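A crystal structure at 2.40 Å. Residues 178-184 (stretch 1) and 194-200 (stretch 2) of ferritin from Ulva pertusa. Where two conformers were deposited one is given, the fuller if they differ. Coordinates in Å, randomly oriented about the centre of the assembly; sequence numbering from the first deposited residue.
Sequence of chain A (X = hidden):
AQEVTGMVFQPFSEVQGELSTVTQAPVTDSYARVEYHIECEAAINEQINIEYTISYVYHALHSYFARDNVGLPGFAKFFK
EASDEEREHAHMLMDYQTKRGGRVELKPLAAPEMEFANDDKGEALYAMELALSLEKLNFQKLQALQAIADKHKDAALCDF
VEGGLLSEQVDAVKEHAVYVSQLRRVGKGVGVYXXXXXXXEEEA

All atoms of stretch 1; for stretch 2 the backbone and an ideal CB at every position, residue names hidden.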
# COMPACT_ATOMS: atom_id res chain seq x y z
N VAL A 178 -36.53 23.71 -23.69
CA VAL A 178 -36.81 22.31 -23.34
C VAL A 178 -37.63 22.13 -22.06
O VAL A 178 -38.61 21.37 -22.05
CB VAL A 178 -35.51 21.50 -23.24
CG1 VAL A 178 -35.79 20.08 -22.74
CG2 VAL A 178 -34.83 21.49 -24.59
N TYR A 179 -37.26 22.83 -20.98
CA TYR A 179 -38.05 22.83 -19.75
C TYR A 179 -39.51 23.18 -19.99
O TYR A 179 -40.42 22.56 -19.42
CB TYR A 179 -37.52 23.86 -18.75
CG TYR A 179 -36.16 23.56 -18.21
CD1 TYR A 179 -35.79 22.26 -17.86
CD2 TYR A 179 -35.24 24.58 -18.03
CE1 TYR A 179 -34.53 21.99 -17.36
CE2 TYR A 179 -33.98 24.33 -17.52
CZ TYR A 179 -33.63 23.03 -17.19
OH TYR A 179 -32.37 22.81 -16.69
N VAL A 180 -39.71 24.23 -20.79
CA VAL A 180 -41.05 24.68 -21.14
C VAL A 180 -41.78 23.57 -21.88
O VAL A 180 -42.92 23.22 -21.54
CB VAL A 180 -41.02 25.97 -21.99
CG1 VAL A 180 -42.38 26.24 -22.60
CG2 VAL A 180 -40.58 27.16 -21.13
N SER A 181 -41.11 23.01 -22.88
CA SER A 181 -41.68 21.90 -23.64
C SER A 181 -42.06 20.75 -22.70
O SER A 181 -43.13 20.14 -22.85
CB SER A 181 -40.68 21.44 -24.70
OG SER A 181 -41.06 20.19 -25.23
N GLN A 182 -41.20 20.46 -21.72
CA GLN A 182 -41.47 19.36 -20.80
C GLN A 182 -42.69 19.63 -19.91
O GLN A 182 -43.55 18.75 -19.72
CB GLN A 182 -40.24 19.07 -19.94
CG GLN A 182 -39.13 18.38 -20.70
CD GLN A 182 -37.89 18.17 -19.86
OE1 GLN A 182 -37.23 17.13 -19.96
NE2 GLN A 182 -37.57 19.16 -19.02
N LEU A 183 -42.76 20.83 -19.34
CA LEU A 183 -43.86 21.16 -18.45
C LEU A 183 -45.20 21.10 -19.21
O LEU A 183 -46.19 20.58 -18.70
CB LEU A 183 -43.63 22.53 -17.80
CG LEU A 183 -42.62 22.46 -16.65
CD1 LEU A 183 -42.28 23.84 -16.09
CD2 LEU A 183 -43.18 21.56 -15.56
N ARG A 184 -45.18 21.62 -20.43
CA ARG A 184 -46.32 21.51 -21.33
C ARG A 184 -46.70 20.05 -21.59
O ARG A 184 -47.87 19.71 -21.61
CB ARG A 184 -46.04 22.24 -22.65
CG ARG A 184 -45.92 23.75 -22.51
CD ARG A 184 -45.78 24.44 -23.86
NE ARG A 184 -46.01 25.89 -23.78
CZ ARG A 184 -46.36 26.65 -24.82
NH1 ARG A 184 -46.54 26.10 -26.02
NH2 ARG A 184 -46.54 27.95 -24.66
N UNK A 194 -42.43 15.73 -10.68
CA UNK A 194 -41.33 15.00 -11.30
C UNK A 194 -40.27 15.95 -11.79
O UNK A 194 -39.08 15.74 -11.54
CB UNK A 194 -41.83 14.13 -12.46
N UNK A 195 -40.69 17.01 -12.48
CA UNK A 195 -39.75 17.99 -13.00
C UNK A 195 -39.08 18.77 -11.88
O UNK A 195 -37.91 19.12 -11.98
CB UNK A 195 -40.46 18.95 -13.95
N UNK A 196 -39.82 19.02 -10.81
CA UNK A 196 -39.22 19.64 -9.63
C UNK A 196 -38.12 18.73 -9.07
O UNK A 196 -37.08 19.21 -8.61
CB UNK A 196 -40.28 19.92 -8.57
N UNK A 197 -38.34 17.42 -9.11
CA UNK A 197 -37.30 16.49 -8.66
C UNK A 197 -36.07 16.56 -9.54
O UNK A 197 -34.95 16.55 -9.04
CB UNK A 197 -37.84 15.06 -8.64
N UNK A 198 -36.29 16.62 -10.85
CA UNK A 198 -35.20 16.71 -11.81
C UNK A 198 -34.41 18.02 -11.61
O UNK A 198 -33.18 18.01 -11.50
CB UNK A 198 -35.74 16.62 -13.24
N UNK A 199 -35.13 19.14 -11.55
CA UNK A 199 -34.54 20.45 -11.36
C UNK A 199 -33.69 20.53 -10.09
O UNK A 199 -32.78 21.37 -9.97
CB UNK A 199 -35.64 21.51 -11.32
N UNK A 200 -33.99 19.66 -9.14
CA UNK A 200 -33.34 19.68 -7.84
C UNK A 200 -31.99 18.99 -7.85
O UNK A 200 -31.05 19.47 -7.21
CB UNK A 200 -34.24 19.02 -6.80

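The two helices run nearly antiparallel, at 154° between their N-to-C directions, and their axes approach to 11.3 Å. That spacing leaves room for side chains between the backbones, so the direction of each CA-to-CB bond is the first criterion for assigning a position.

At position 194 nothing of stretch 1 lies near the ideal CB. Its phi/psi of -65/-47 is ordinary helix and suits most residues; because nothing of stretch 1 is near, stretch 1 places little constraint on the choice. The residue is Leu-194, whose side chain makes no contact with stretch 1.

Position 195 is the most constrained. Its CA-to-CB bond points toward stretch 1, the CA of 195 is 7.5 Å from Leu-183 CA, and the ideal CB of 195 lies 4.1 Å from Leu-183 CD2. Around it stretch 1 offers that methyl, the CB of Gln-182 and, farther along, the ring of Tyr-179. Such surroundings favour an apolar side chain of medium size; leucine, isoleucine, valine or methionine would all be reasonable. The residue is Leu-195, modelled in two conformers. In the one given, CD1 approaches Leu-183 CD2 at 3.4 Å and Gln-182 CB at 3.6 Å, while CD2 lies 4.5 Å from Tyr-179 CD1, oblique to the ring. Its chi1 of -116° is between wells. Of the 251 Å² buried in total, 86 Å² is on this residue, more than on any other.

Position 196 points away from stretch 1, which therefore gives no basis for choosing among side chains; it is Asp-196, whose carboxylate oxygens are hydrogen-bonded elsewhere in the structure. Position 197 is likewise out of reach and tolerant by this test; it is Gln-197, which makes no contact with stretch 1.

Position 198 points toward stretch 1, but no atom there comes close to the ideal CB. Only a long side chain could approach the Gln-182 amide across the gap, which makes glutamine, glutamate, lysine or arginine plausible; a short one would leave the gap open. The residue is Glu-198, extended with chi1 and chi2 both t. Its OE2 stops 4.0 Å from Gln-182 OE1, a proximity without a hydrogen bond.

Position 199 points sideways, again with no atom of stretch 1 close to the ideal CB, but the Tyr-179 ring is within reach of a flexible apolar chain such as leucine or methionine. Leu-199 bends its end nearer: CD1 sits 3.8 Å from Tyr-179 CE1, also oblique to the ring.

Position 200 is out of reach, and its phi/psi of -82/-40 does not demand a special residue. It is Gly-200, whose N makes a weak hydrogen bond to Asp-196 O at 3.2 Å.

Stretch 2, residues 194-200: LLDQELG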
# COMPACT_ATOMS: atom_id res chain seq x y z
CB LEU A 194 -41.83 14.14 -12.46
CG LEU A 194 -42.63 12.91 -12.04
CD1 LEU A 194 -43.09 12.14 -13.24
CD2 LEU A 194 -41.83 12.00 -11.08
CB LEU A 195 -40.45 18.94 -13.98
CG LEU A 195 -39.88 18.82 -15.39
CD1 LEU A 195 -40.94 19.13 -16.44
CD2 LEU A 195 -38.66 19.71 -15.55
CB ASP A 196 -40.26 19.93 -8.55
CG ASP A 196 -39.62 20.48 -7.28
OD1 ASP A 196 -39.33 21.69 -7.24
OD2 ASP A 196 -39.39 19.71 -6.32
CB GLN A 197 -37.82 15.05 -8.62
CG GLN A 197 -39.03 14.88 -7.75
CD GLN A 197 -38.83 13.81 -6.70
OE1 GLN A 197 -38.78 14.11 -5.50
NE2 GLN A 197 -38.70 12.56 -7.14
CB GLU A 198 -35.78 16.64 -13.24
CG GLU A 198 -34.80 16.17 -14.32
CD GLU A 198 -35.22 16.57 -15.75
OE1 GLU A 198 -34.42 17.25 -16.43
OE2 GLU A 198 -36.34 16.21 -16.19
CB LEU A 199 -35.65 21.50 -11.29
CG LEU A 199 -35.82 22.38 -12.54
CD1 LEU A 199 -35.70 21.56 -13.81
CD2 LEU A 199 -37.16 23.10 -12.50
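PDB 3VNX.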